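Long-range contacts in putative S-adenosyl-L-methionine-dependent Methyltransferase (Methanococcus maripaludis, PDB 3DLC), which binds S-adenosylmethionine in a Rossmann-like fold and is probably a methyltransferase, perhaps related in activity to sterol 24-C-methyltransferases: residues A[44-49]-A[111-116]; A[178-183]-A[200-205]; A[193-198]-A[209-214]; A[32-37]-A[62-67]; A[38-43]-A[141-146]. All blocks are in the same frame, centred on the assembly; numbering follows the deposited sequence.

The five contacts illustrate how chemistry follows place in a fold. Contact 1 joins two adjacent strands in the middle of the sheet, buried along the strands but partly exposed at its start, and is dense in hydrogen bonds. Contact 3 is also strand pairing, but at the antiparallel margin, where a water stands in for one bond. Contacts 4 and 5 share helix 28-40: in 4 it meets a neighbouring helix through a glutamine at the surface, in 5 it lays a phenylalanine against strand 142-148. That strand in turn bonds to strand 112-118 of contact 1. Contact 2 is an apolar surface contact, a helix start on the edge strand 198-203, which contact 3 also reaches.

Contact 1 of 5, residues A[44-49]-A[111-116]; sequences AGTCID and YADLIV. Unlike the reference sequence in segment 44-49: T46 (reference Asn).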
# COMPACT_ATOMS: atom_id res chain seq x y z
N ALA A 44 2.57 -10.57 -14.10
CA ALA A 44 1.29 -11.23 -14.22
C ALA A 44 0.99 -12.09 -13.02
O ALA A 44 1.83 -12.29 -12.15
CB ALA A 44 1.21 -12.05 -15.55
N GLY A 45 -0.20 -12.67 -13.01
CA GLY A 45 -0.68 -13.44 -11.86
C GLY A 45 -1.60 -12.54 -11.04
O GLY A 45 -2.34 -11.71 -11.59
N THR A 46 -1.53 -12.68 -9.73
CA THR A 46 -2.41 -11.96 -8.83
C THR A 46 -1.64 -10.98 -7.97
O THR A 46 -0.56 -11.26 -7.45
CB THR A 46 -3.12 -12.99 -7.94
OG1 THR A 46 -2.08 -13.73 -7.28
CG2 THR A 46 -4.05 -13.89 -8.74
N CYS A 47 -2.20 -9.79 -7.86
CA CYS A 47 -1.64 -8.71 -7.04
C CYS A 47 -2.71 -8.15 -6.13
O CYS A 47 -3.82 -7.84 -6.59
CB CYS A 47 -1.09 -7.59 -7.93
SG CYS A 47 -0.48 -6.16 -7.05
N ILE A 48 -2.40 -8.06 -4.84
CA ILE A 48 -3.31 -7.46 -3.86
C ILE A 48 -2.70 -6.13 -3.43
O ILE A 48 -1.54 -6.09 -3.04
CB ILE A 48 -3.51 -8.35 -2.61
CG1 ILE A 48 -3.84 -9.80 -2.97
CG2 ILE A 48 -4.54 -7.74 -1.70
CD1 ILE A 48 -5.01 -10.03 -3.87
N ASP A 49 -3.48 -5.05 -3.53
CA ASP A 49 -3.12 -3.71 -3.09
C ASP A 49 -3.89 -3.45 -1.80
O ASP A 49 -5.11 -3.26 -1.80
CB ASP A 49 -3.48 -2.72 -4.20
CG ASP A 49 -3.16 -1.28 -3.87
OD1 ASP A 49 -2.47 -1.03 -2.86
OD2 ASP A 49 -3.62 -0.40 -4.64
N TYR A 111 -2.68 -17.24 -2.20
CA TYR A 111 -3.28 -16.73 -3.41
C TYR A 111 -2.45 -15.72 -4.21
O TYR A 111 -2.51 -15.73 -5.44
CB TYR A 111 -4.61 -16.05 -3.05
CG TYR A 111 -5.36 -15.46 -4.22
CD1 TYR A 111 -6.12 -16.26 -5.02
CD2 TYR A 111 -5.28 -14.09 -4.50
CE1 TYR A 111 -6.81 -15.73 -6.12
CE2 TYR A 111 -5.96 -13.56 -5.58
CZ TYR A 111 -6.72 -14.38 -6.37
OH TYR A 111 -7.37 -13.83 -7.44
N ALA A 112 -1.73 -14.84 -3.52
CA ALA A 112 -1.14 -13.67 -4.15
C ALA A 112 0.30 -13.87 -4.60
O ALA A 112 1.15 -14.20 -3.80
CB ALA A 112 -1.19 -12.49 -3.12
N ASP A 113 0.55 -13.56 -5.85
CA ASP A 113 1.93 -13.50 -6.33
C ASP A 113 2.69 -12.29 -5.80
O ASP A 113 3.90 -12.33 -5.62
CB ASP A 113 1.93 -13.51 -7.86
CG ASP A 113 1.38 -14.80 -8.43
OD1 ASP A 113 2.00 -15.86 -8.21
OD2 ASP A 113 0.34 -14.75 -9.09
N LEU A 114 1.95 -11.21 -5.61
CA LEU A 114 2.50 -9.93 -5.20
C LEU A 114 1.52 -9.21 -4.30
O LEU A 114 0.33 -9.22 -4.58
CB LEU A 114 2.78 -9.05 -6.42
CG LEU A 114 3.32 -7.64 -6.17
CD1 LEU A 114 4.71 -7.65 -5.52
CD2 LEU A 114 3.32 -6.85 -7.51
N ILE A 115 2.01 -8.67 -3.20
CA ILE A 115 1.19 -7.85 -2.30
C ILE A 115 1.88 -6.50 -2.18
O ILE A 115 3.06 -6.43 -1.79
CB ILE A 115 1.01 -8.48 -0.91
CG1 ILE A 115 0.37 -9.86 -1.04
CG2 ILE A 115 0.24 -7.57 -0.00
CD1 ILE A 115 0.30 -10.67 0.27
N VAL A 116 1.15 -5.44 -2.51
CA VAL A 116 1.66 -4.09 -2.40
C VAL A 116 0.78 -3.28 -1.45
O VAL A 116 -0.37 -3.60 -1.24
CB VAL A 116 1.72 -3.39 -3.80
CG1 VAL A 116 2.56 -4.22 -4.79
CG2 VAL A 116 0.32 -3.12 -4.38
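C47, I48 and D49 run parallel to L114, I115 and V116, the two short strands diverging by only 18°. They are neighbours in the sheet of a Rossmann-like methyltransferase fold, brought side by side although 61 residues separate the segments. L114 N donates to T46 O, I48 N to L114 O, and V116 N to I48 O, the regular ladder of a parallel pair. At its start, side chains take over. T46 OG1, lodged between its own backbone N and carbonyl carbon (chi1 57°), donates to Y111 O at 2.8 Å. The same hydroxyl accepts from D113 N at 3.0 Å, a double grip. In exchange, the anti lone pair of D113 OD2 receives T46 N at 2.9 Å, a nearly straight bond of 164°, while OD1 forms a salt bridge with K139. On one face C47 SG touches L114 CD2 at 3.9 Å; on the other, I48 CD1 meets the edge of the Y111 ring at CE2, 4.0 Å away. D49, about 5 Å from the bound S-adenosylmethionine by its side chain, has OD2 bonded to S58 OG, and V116 CG2 packs against D49 CA at 3.7 Å.

Contact 2 of 5, residues A[178-183]-A[200-205]; sequences ISQENV and IILGDE. Unlike the reference sequence in segment 200-205: G203 (reference Glu).
L202 points into the start of helix 180-193 with its two methyl branches spread over different partners. CG stands anti to the backbone N (chi1 175°), and from it the two methyls reach the bend formed by I178, S179 and Q180. CD1 meets I178 CG2 at 3.5 Å, the two side chains crossing at a slant. CD2 turns instead to the backbone, lying 3.7 Å from S179 C, and it also touches CG of Q180, whose chain passes at about a right angle to the leucine. Lower on the same side chain, L202 CB is 4.1 Å from V183 CG2.

The other branch of V183 serves a second residue of the strand. Its CG1, anti to the backbone N, meets I200 CG2 at 4.1 Å, and the two side chains slide past each other in opposite directions, so that I200 CD1 ends beside V183 O at 4.0 Å. This is a helix laid on an edge strand: helix 180-193 leads by a loop into strand 198-203, one of the two outermost strands of the sheet within the chain, and packs back against it. F207 of the next strand touches both V183 and I200, while F122 touches I178.

Two residues apart, I200 and L202 project from the same face of the strand toward the helix. The helix start they meet is fixed by its N-cap, S179, whose OG accepts from E181 N at 3.3 Å and is also hydrogen-bonded to K176 O.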
# COMPACT_ATOMS: atom_id res chain seq x y z
N ILE A 178 8.83 7.49 7.43
CA ILE A 178 9.89 7.07 6.51
C ILE A 178 11.22 7.20 7.23
O ILE A 178 12.02 8.08 6.95
CB ILE A 178 9.84 7.89 5.21
CG1 ILE A 178 8.43 7.98 4.63
CG2 ILE A 178 10.82 7.30 4.17
CD1 ILE A 178 7.78 6.65 4.31
N SER A 179 11.44 6.32 8.21
CA SER A 179 12.65 6.34 8.97
C SER A 179 12.99 5.01 9.61
O SER A 179 12.23 4.04 9.52
CB SER A 179 12.58 7.37 10.09
OG SER A 179 11.75 6.90 11.12
N GLN A 180 14.15 5.00 10.28
CA GLN A 180 14.63 3.76 10.89
C GLN A 180 13.80 3.32 12.07
O GLN A 180 13.90 2.19 12.51
CB GLN A 180 16.12 3.83 11.20
CG GLN A 180 16.91 3.76 9.91
CD GLN A 180 18.36 3.47 10.21
OE1 GLN A 180 18.67 2.41 10.79
NE2 GLN A 180 19.26 4.40 9.86
N GLU A 181 12.96 4.22 12.59
CA GLU A 181 12.05 3.81 13.67
C GLU A 181 11.17 2.67 13.18
O GLU A 181 10.92 1.70 13.90
CB GLU A 181 11.19 4.96 14.13
N ASN A 182 10.67 2.80 11.97
CA ASN A 182 9.82 1.80 11.35
C ASN A 182 10.60 0.62 10.85
O ASN A 182 10.04 -0.49 10.82
CB ASN A 182 8.88 2.40 10.32
CG ASN A 182 7.70 3.03 10.98
OD1 ASN A 182 7.21 2.52 12.01
ND2 ASN A 182 7.26 4.14 10.45
N VAL A 183 11.85 0.84 10.45
CA VAL A 183 12.65 -0.31 10.06
C VAL A 183 12.76 -1.22 11.29
O VAL A 183 12.52 -2.45 11.18
CB VAL A 183 14.00 0.09 9.52
CG1 VAL A 183 14.82 -1.13 9.22
CG2 VAL A 183 13.84 0.96 8.25
N ILE A 200 13.87 -5.17 4.58
CA ILE A 200 13.14 -3.92 4.90
C ILE A 200 14.08 -2.84 4.46
O ILE A 200 15.22 -2.78 4.93
CB ILE A 200 12.75 -3.80 6.36
CG1 ILE A 200 11.86 -4.96 6.79
CG2 ILE A 200 12.02 -2.49 6.59
CD1 ILE A 200 11.51 -4.97 8.28
N ILE A 201 13.63 -2.00 3.54
CA ILE A 201 14.47 -0.98 2.90
C ILE A 201 14.02 0.42 3.23
O ILE A 201 12.83 0.69 3.47
CB ILE A 201 14.50 -1.10 1.35
CG1 ILE A 201 13.14 -0.82 0.73
CG2 ILE A 201 15.04 -2.48 0.89
CD1 ILE A 201 13.23 -0.78 -0.77
N LEU A 202 14.98 1.33 3.20
CA LEU A 202 14.74 2.74 3.40
C LEU A 202 15.70 3.50 2.51
O LEU A 202 16.90 3.35 2.63
CB LEU A 202 14.91 3.11 4.87
CG LEU A 202 14.81 4.55 5.25
CD1 LEU A 202 13.43 5.10 5.01
CD2 LEU A 202 15.24 4.72 6.72
N GLY A 203 15.15 4.30 1.62
CA GLY A 203 15.96 5.09 0.73
C GLY A 203 15.15 6.13 0.01
O GLY A 203 14.05 6.47 0.43
N ASP A 204 15.68 6.61 -1.09
CA ASP A 204 15.02 7.71 -1.79
C ASP A 204 13.65 7.35 -2.33
O ASP A 204 12.85 8.23 -2.60
CB ASP A 204 15.92 8.29 -2.88
CG ASP A 204 17.13 9.06 -2.31
OD1 ASP A 204 17.13 9.49 -1.14
OD2 ASP A 204 18.08 9.29 -3.05
N GLU A 205 13.37 6.07 -2.48
CA GLU A 205 12.08 5.67 -3.02
C GLU A 205 11.05 5.46 -1.95
O GLU A 205 9.86 5.27 -2.22
CB GLU A 205 12.22 4.38 -3.82
CG GLU A 205 12.56 3.16 -2.98
CD GLU A 205 14.04 2.82 -2.88
OE1 GLU A 205 14.95 3.70 -2.63
OE2 GLU A 205 14.30 1.61 -3.03

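Contact 3 of 5, residues A[193-198]-A[209-214]; sequences IGISSY and IIISKT. Unlike the reference sequence in segment 193-198: I195 (reference Val).
S212 O takes a 2.7 Å hydrogen bond from a water that in turn accepts from S197 N at 3.0 Å. Beside this bridge the same two residues bond directly, S212 N donating to S197 O at 3.1 Å. The setting is the open end of an antiparallel beta hairpin, strands 198-203 and 206-211, and the water replaces one of the two direct bonds expected of such a hydrogen-bonded pair. The direct bond is straight (169°), although its donor stands 33° out of the carbonyl plane. One step inward, Y198 and I211 form a non-hydrogen-bonded pair, and Y198 CA lies 3.3 Å from I210 O in a strongly bent CA-H...O contact. The tyrosine ring leads off toward helix 180-193, where its OH bonds to D191; Y198 CB alone stays near I211 CG1. S212 OG is bonded to K143 NZ, which ties this end to the adjoining strand 142-148. The serine side chains meet at the opening: S197 OG, anti to its backbone N (chi1 -177°), rests 3.7 Å from S212 CB. On the outer end, T214 CG2 closes on S197 CB at 3.9 Å.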
# COMPACT_ATOMS: atom_id res chain seq x y z
N ILE A 193 6.91 -13.16 14.26
CA ILE A 193 6.18 -14.13 13.43
C ILE A 193 7.07 -15.28 13.03
O ILE A 193 6.62 -16.41 12.90
CB ILE A 193 5.54 -13.44 12.20
CG1 ILE A 193 4.47 -12.45 12.68
CG2 ILE A 193 4.93 -14.48 11.25
CD1 ILE A 193 4.02 -11.46 11.59
N GLY A 194 8.34 -14.98 12.82
CA GLY A 194 9.34 -15.97 12.46
C GLY A 194 9.69 -16.10 11.00
O GLY A 194 10.24 -17.10 10.56
N ILE A 195 9.41 -15.05 10.24
CA ILE A 195 9.62 -14.99 8.80
C ILE A 195 11.08 -15.29 8.48
O ILE A 195 11.98 -14.63 8.99
CB ILE A 195 9.26 -13.56 8.26
CG1 ILE A 195 7.78 -13.21 8.52
CG2 ILE A 195 9.59 -13.44 6.78
CD1 ILE A 195 6.79 -14.24 8.04
N SER A 196 11.31 -16.27 7.60
CA SER A 196 12.69 -16.70 7.28
C SER A 196 13.46 -15.78 6.36
O SER A 196 14.68 -15.75 6.41
CB SER A 196 12.65 -18.10 6.61
OG SER A 196 12.18 -19.12 7.48
N SER A 197 12.74 -15.11 5.46
CA SER A 197 13.36 -14.29 4.41
C SER A 197 12.61 -12.99 4.18
O SER A 197 11.46 -13.00 3.80
CB SER A 197 13.35 -15.10 3.11
OG SER A 197 13.98 -14.41 2.07
N TYR A 198 13.31 -11.89 4.39
CA TYR A 198 12.77 -10.56 4.07
C TYR A 198 13.89 -9.54 3.93
O TYR A 198 15.01 -9.74 4.39
CB TYR A 198 11.73 -10.08 5.13
CG TYR A 198 12.28 -9.81 6.52
CD1 TYR A 198 13.03 -8.69 6.80
CD2 TYR A 198 12.02 -10.65 7.58
CE1 TYR A 198 13.52 -8.43 8.09
CE2 TYR A 198 12.51 -10.41 8.85
CZ TYR A 198 13.23 -9.29 9.11
OH TYR A 198 13.78 -9.02 10.35
N ILE A 209 8.65 -2.80 3.08
CA ILE A 209 8.79 -4.12 3.66
C ILE A 209 8.59 -5.14 2.56
O ILE A 209 7.53 -5.20 1.94
CB ILE A 209 7.75 -4.30 4.78
CG1 ILE A 209 7.95 -3.28 5.90
CG2 ILE A 209 7.78 -5.74 5.30
CD1 ILE A 209 6.71 -3.09 6.80
N ILE A 210 9.62 -5.96 2.34
CA ILE A 210 9.68 -6.90 1.22
C ILE A 210 9.90 -8.32 1.73
O ILE A 210 11.03 -8.79 1.95
CB ILE A 210 10.83 -6.50 0.26
CG1 ILE A 210 10.64 -5.06 -0.22
CG2 ILE A 210 10.91 -7.47 -0.92
CD1 ILE A 210 11.78 -4.47 -1.02
N ILE A 211 8.79 -9.00 1.96
CA ILE A 211 8.78 -10.36 2.44
C ILE A 211 8.82 -11.29 1.24
O ILE A 211 8.14 -11.07 0.26
CB ILE A 211 7.52 -10.62 3.27
CG1 ILE A 211 7.53 -9.74 4.53
CG2 ILE A 211 7.38 -12.10 3.63
CD1 ILE A 211 6.14 -9.53 5.15
N SER A 212 9.57 -12.38 1.39
CA SER A 212 9.59 -13.46 0.42
C SER A 212 9.07 -14.70 1.09
O SER A 212 9.70 -15.16 2.02
CB SER A 212 10.99 -13.78 -0.02
OG SER A 212 11.53 -12.77 -0.81
N LYS A 213 8.01 -15.32 0.61
CA LYS A 213 7.57 -16.54 1.21
C LYS A 213 8.35 -17.68 0.65
O LYS A 213 8.36 -17.94 -0.55
CB LYS A 213 6.07 -16.77 1.00
CG LYS A 213 5.63 -18.10 1.62
CD LYS A 213 4.15 -18.49 1.49
CE LYS A 213 3.35 -17.99 2.61
NZ LYS A 213 1.90 -18.33 2.61
N THR A 214 9.01 -18.38 1.53
CA THR A 214 9.87 -19.46 1.14
C THR A 214 9.75 -20.59 2.14
O THR A 214 9.31 -20.40 3.25
CB THR A 214 11.33 -18.94 1.02
OG1 THR A 214 12.12 -19.83 0.23
CG2 THR A 214 11.98 -18.66 2.40
O HOH W 1 10.13 -16.26 4.44

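Contact 4 of 5, residues A[32-37]-A[62-67]; sequences IAENII and AKQSDF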
# COMPACT_ATOMS: atom_id res chain seq x y z
N ILE A 32 6.28 4.29 -8.69
CA ILE A 32 6.29 3.21 -7.73
C ILE A 32 5.95 1.90 -8.44
O ILE A 32 6.58 0.85 -8.18
CB ILE A 32 5.33 3.49 -6.57
CG1 ILE A 32 5.87 4.68 -5.73
CG2 ILE A 32 5.18 2.25 -5.69
CD1 ILE A 32 4.88 5.24 -4.71
N ALA A 33 4.96 1.90 -9.32
CA ALA A 33 4.62 0.70 -10.08
C ALA A 33 5.81 0.19 -10.88
O ALA A 33 6.11 -0.99 -10.91
CB ALA A 33 3.41 0.97 -10.98
N GLU A 34 6.50 1.11 -11.54
CA GLU A 34 7.68 0.76 -12.30
C GLU A 34 8.76 0.20 -11.40
O GLU A 34 9.43 -0.79 -11.75
CB GLU A 34 8.17 2.00 -13.05
CG GLU A 34 9.44 1.82 -13.82
CD GLU A 34 9.82 3.04 -14.60
OE1 GLU A 34 9.86 4.15 -14.07
OE2 GLU A 34 10.07 2.87 -15.78
N ASN A 35 8.95 0.80 -10.24
CA ASN A 35 9.94 0.31 -9.29
C ASN A 35 9.63 -1.14 -8.90
O ASN A 35 10.55 -1.98 -8.82
CB ASN A 35 9.98 1.16 -8.01
CG ASN A 35 10.59 2.52 -8.22
OD1 ASN A 35 11.28 2.75 -9.23
ND2 ASN A 35 10.39 3.41 -7.25
N ILE A 36 8.35 -1.44 -8.66
CA ILE A 36 7.93 -2.76 -8.24
C ILE A 36 8.16 -3.78 -9.37
O ILE A 36 8.69 -4.89 -9.15
CB ILE A 36 6.45 -2.74 -7.80
CG1 ILE A 36 6.30 -1.92 -6.51
CG2 ILE A 36 5.90 -4.17 -7.65
CD1 ILE A 36 4.85 -1.50 -6.26
N ILE A 37 7.76 -3.42 -10.57
CA ILE A 37 7.97 -4.28 -11.74
C ILE A 37 9.44 -4.56 -11.93
O ILE A 37 9.85 -5.71 -12.16
CB ILE A 37 7.29 -3.66 -12.99
CG1 ILE A 37 5.77 -3.73 -12.82
CG2 ILE A 37 7.79 -4.36 -14.27
CD1 ILE A 37 4.99 -2.88 -13.78
N ALA A 62 -1.93 -1.63 -13.12
CA ALA A 62 -2.71 -2.21 -14.23
C ALA A 62 -2.21 -1.71 -15.58
O ALA A 62 -2.13 -2.45 -16.55
CB ALA A 62 -4.19 -1.91 -14.04
N LYS A 63 -1.87 -0.43 -15.64
CA LYS A 63 -1.45 0.16 -16.90
C LYS A 63 -0.07 -0.30 -17.37
O LYS A 63 0.23 -0.19 -18.55
CB LYS A 63 -1.48 1.68 -16.81
CG LYS A 63 -2.89 2.26 -16.71
CD LYS A 63 -2.81 3.77 -16.55
CE LYS A 63 -4.17 4.43 -16.43
NZ LYS A 63 -3.98 5.88 -16.09
N GLN A 64 0.71 -0.86 -16.46
CA GLN A 64 2.07 -1.28 -16.78
C GLN A 64 2.29 -2.78 -16.76
O GLN A 64 3.42 -3.21 -16.99
CB GLN A 64 3.09 -0.65 -15.82
CG GLN A 64 3.26 0.82 -15.97
CD GLN A 64 4.34 1.38 -15.08
OE1 GLN A 64 5.46 0.84 -14.99
NE2 GLN A 64 4.05 2.52 -14.49
N SER A 65 1.25 -3.58 -16.53
CA SER A 65 1.42 -5.02 -16.34
C SER A 65 0.17 -5.78 -16.77
O SER A 65 -0.83 -5.16 -17.13
CB SER A 65 1.63 -5.33 -14.86
OG SER A 65 0.40 -5.16 -14.13
N ASP A 66 0.24 -7.09 -16.60
CA ASP A 66 -0.87 -7.99 -16.90
C ASP A 66 -1.48 -8.61 -15.64
O ASP A 66 -2.14 -9.64 -15.72
CB ASP A 66 -0.43 -9.10 -17.88
CG ASP A 66 0.19 -8.55 -19.13
OD1 ASP A 66 -0.35 -7.60 -19.67
OD2 ASP A 66 1.24 -9.08 -19.56
N PHE A 67 -1.24 -8.02 -14.49
CA PHE A 67 -1.82 -8.56 -13.28
C PHE A 67 -3.33 -8.48 -13.20
O PHE A 67 -3.95 -7.56 -13.74
CB PHE A 67 -1.36 -7.75 -12.03
CG PHE A 67 0.03 -8.05 -11.55
CD1 PHE A 67 0.30 -9.24 -10.90
CD2 PHE A 67 1.02 -7.11 -11.63
CE1 PHE A 67 1.56 -9.49 -10.40
CE2 PHE A 67 2.30 -7.38 -11.14
CZ PHE A 67 2.55 -8.56 -10.53
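Q64, in the last part of helix 56-64, reaches over to helix 28-40, and each part of its side chain finds a different partner. CB is met first, by the tip of I37: CD1 stands 3.6 Å from Q64 CB. The same methyl lies just as close to Q64 O and, more loosely, to S65 CB, so that it fits against the chain at Q64 and S65. From CB the side chain leaves with CG anti to the carbonyl carbon (chi1 -68°) and continues extended to the amide. CD comes within 4.2 Å of E34 N.

Helix 56-64 is the crossover helix of a beta-alpha-beta unit, connecting strand 46-50 to strand 66-73 in the Rossmann-like core, and helix 28-40 packs against it. Between the two helices A33 turns its methyl inward, touching A60 and L61 as well.

At the tip the amide divides its atoms. OE1 lies 3.5 Å from E34 CA and equally near E34 CB, a contact with carbon and not a hydrogen bond. NE2 passes A33 CB at 3.9 Å and bonds to P30 O in the same helix as A33, which fixes the turn of the amide. Next along the chain, S65 OG is bonded to L61 O and receives a weak bond from F67 N, 3.3 Å long but straight.

Contact 5 of 5, residues A[38-43]-A[141-146]; sequences NRFGIT and GGKTYI
F40 and K143 make the tight part of this contact, the lysine's aliphatic chain lying across the phenylalanine ring. K143 CB sits over the ring centre, 4.0 Å from the centroid and only 9° off the normal, a CH-pi contact. The opposite face is covered by R39 CB, so the ring is held between two aliphatic groups. With K143 bent at chi2 (-73°), its CD stays 4.0 Å from F40 CD1, before the chain runs on to its ammonium, which bonds to S212 OG. I42 also packs on the lysine, its CD1 lying 3.8 Å from K143 CG.

Such packing is the helix-on-sheet layer of a three-layer alpha/beta/alpha sandwich: the end of helix 28-40 lies over strand 142-148, which pairs with strand 112-118 on one side and strand 206-211 on the other. F40 reaches down to the strand itself, where CZ approaches T144 O at 3.6 Å. Its CE2 lies 4.0 Å from Y145 CD1, which sits at the ring's edge.

Toward solvent the contact is slacker. R39 is exposed and modelled in two conformers, so its approach, CD to Y145 CE1 at 4.2 Å, is less certain. The two side chains cross at about a right angle. In the conformer given, the guanidinium makes long, weak ion pairs with E199 and E205, whereas the Y145 ring is stacked on W208.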
# COMPACT_ATOMS: atom_id res chain seq x y z
N ASN A 38 10.24 -3.51 -11.86
CA ASN A 38 11.68 -3.66 -12.09
C ASN A 38 12.34 -4.47 -11.00
O ASN A 38 13.27 -5.23 -11.27
CB ASN A 38 12.35 -2.31 -12.18
CG ASN A 38 12.04 -1.57 -13.46
OD1 ASN A 38 11.47 -2.15 -14.40
ND2 ASN A 38 12.37 -0.28 -13.51
N ARG A 39 11.89 -4.32 -9.76
CA ARG A 39 12.56 -4.97 -8.66
C ARG A 39 12.37 -6.50 -8.67
O ARG A 39 13.30 -7.24 -8.40
CB ARG A 39 12.12 -4.33 -7.36
CG ARG A 39 13.03 -4.65 -6.24
CD ARG A 39 12.74 -3.86 -4.97
NE ARG A 39 13.63 -4.32 -3.94
CZ ARG A 39 14.49 -3.59 -3.24
NH1 ARG A 39 14.50 -2.26 -3.25
NH2 ARG A 39 15.29 -4.21 -2.42
N PHE A 40 11.10 -6.96 -8.85
CA PHE A 40 10.80 -8.35 -8.75
C PHE A 40 10.59 -9.08 -10.05
O PHE A 40 10.67 -10.30 -10.05
CB PHE A 40 9.57 -8.55 -7.87
CG PHE A 40 9.64 -7.83 -6.55
CD1 PHE A 40 10.61 -8.11 -5.62
CD2 PHE A 40 8.74 -6.83 -6.26
CE1 PHE A 40 10.67 -7.45 -4.42
CE2 PHE A 40 8.78 -6.16 -5.06
CZ PHE A 40 9.76 -6.47 -4.14
N GLY A 41 10.35 -8.38 -11.14
CA GLY A 41 10.12 -9.07 -12.40
C GLY A 41 8.82 -9.84 -12.47
O GLY A 41 8.68 -10.71 -13.34
N ILE A 42 7.88 -9.55 -11.56
CA ILE A 42 6.54 -10.17 -11.55
C ILE A 42 5.63 -9.25 -12.35
O ILE A 42 5.50 -8.07 -12.01
CB ILE A 42 5.98 -10.41 -10.13
CG1 ILE A 42 7.01 -11.05 -9.19
CG2 ILE A 42 4.74 -11.28 -10.23
CD1 ILE A 42 6.65 -10.91 -7.70
N THR A 43 5.07 -9.77 -13.44
CA THR A 43 4.30 -8.90 -14.38
C THR A 43 2.86 -9.40 -14.64
O THR A 43 2.13 -8.86 -15.44
CB THR A 43 5.06 -8.77 -15.70
OG1 THR A 43 5.28 -10.07 -16.26
CG2 THR A 43 6.41 -8.09 -15.49
N GLY A 141 6.88 -18.33 -2.92
CA GLY A 141 7.64 -17.64 -3.96
C GLY A 141 7.20 -16.22 -4.23
O GLY A 141 7.82 -15.52 -4.99
N GLY A 142 6.12 -15.81 -3.58
CA GLY A 142 5.57 -14.46 -3.71
C GLY A 142 6.40 -13.41 -3.00
O GLY A 142 7.21 -13.72 -2.13
N LYS A 143 6.12 -12.15 -3.34
CA LYS A 143 6.82 -10.98 -2.80
C LYS A 143 5.85 -9.93 -2.29
O LYS A 143 4.72 -9.84 -2.78
CB LYS A 143 7.68 -10.31 -3.90
CG LYS A 143 8.73 -11.19 -4.56
CD LYS A 143 9.89 -11.48 -3.66
CE LYS A 143 10.95 -12.31 -4.36
NZ LYS A 143 12.10 -12.55 -3.50
N THR A 144 6.31 -9.13 -1.33
CA THR A 144 5.56 -7.96 -0.88
C THR A 144 6.36 -6.68 -1.10
O THR A 144 7.57 -6.69 -1.24
CB THR A 144 5.13 -8.03 0.61
OG1 THR A 144 6.23 -7.74 1.49
CG2 THR A 144 4.57 -9.37 0.99
N TYR A 145 5.63 -5.56 -1.08
CA TYR A 145 6.23 -4.22 -1.17
C TYR A 145 5.25 -3.32 -0.44
O TYR A 145 4.32 -2.76 -1.01
CB TYR A 145 6.41 -3.84 -2.63
CG TYR A 145 7.34 -2.67 -2.89
CD1 TYR A 145 8.71 -2.82 -2.95
CD2 TYR A 145 6.83 -1.41 -3.16
CE1 TYR A 145 9.54 -1.79 -3.27
CE2 TYR A 145 7.67 -0.36 -3.48
CZ TYR A 145 9.02 -0.55 -3.54
OH TYR A 145 9.81 0.52 -3.88
N ILE A 146 5.46 -3.24 0.88
CA ILE A 146 4.48 -2.63 1.82
C ILE A 146 5.15 -1.52 2.59
O ILE A 146 6.14 -1.74 3.31
CB ILE A 146 3.95 -3.72 2.79
CG1 ILE A 146 3.15 -4.77 2.01
CG2 ILE A 146 3.17 -3.10 3.94
CD1 ILE A 146 2.91 -6.04 2.77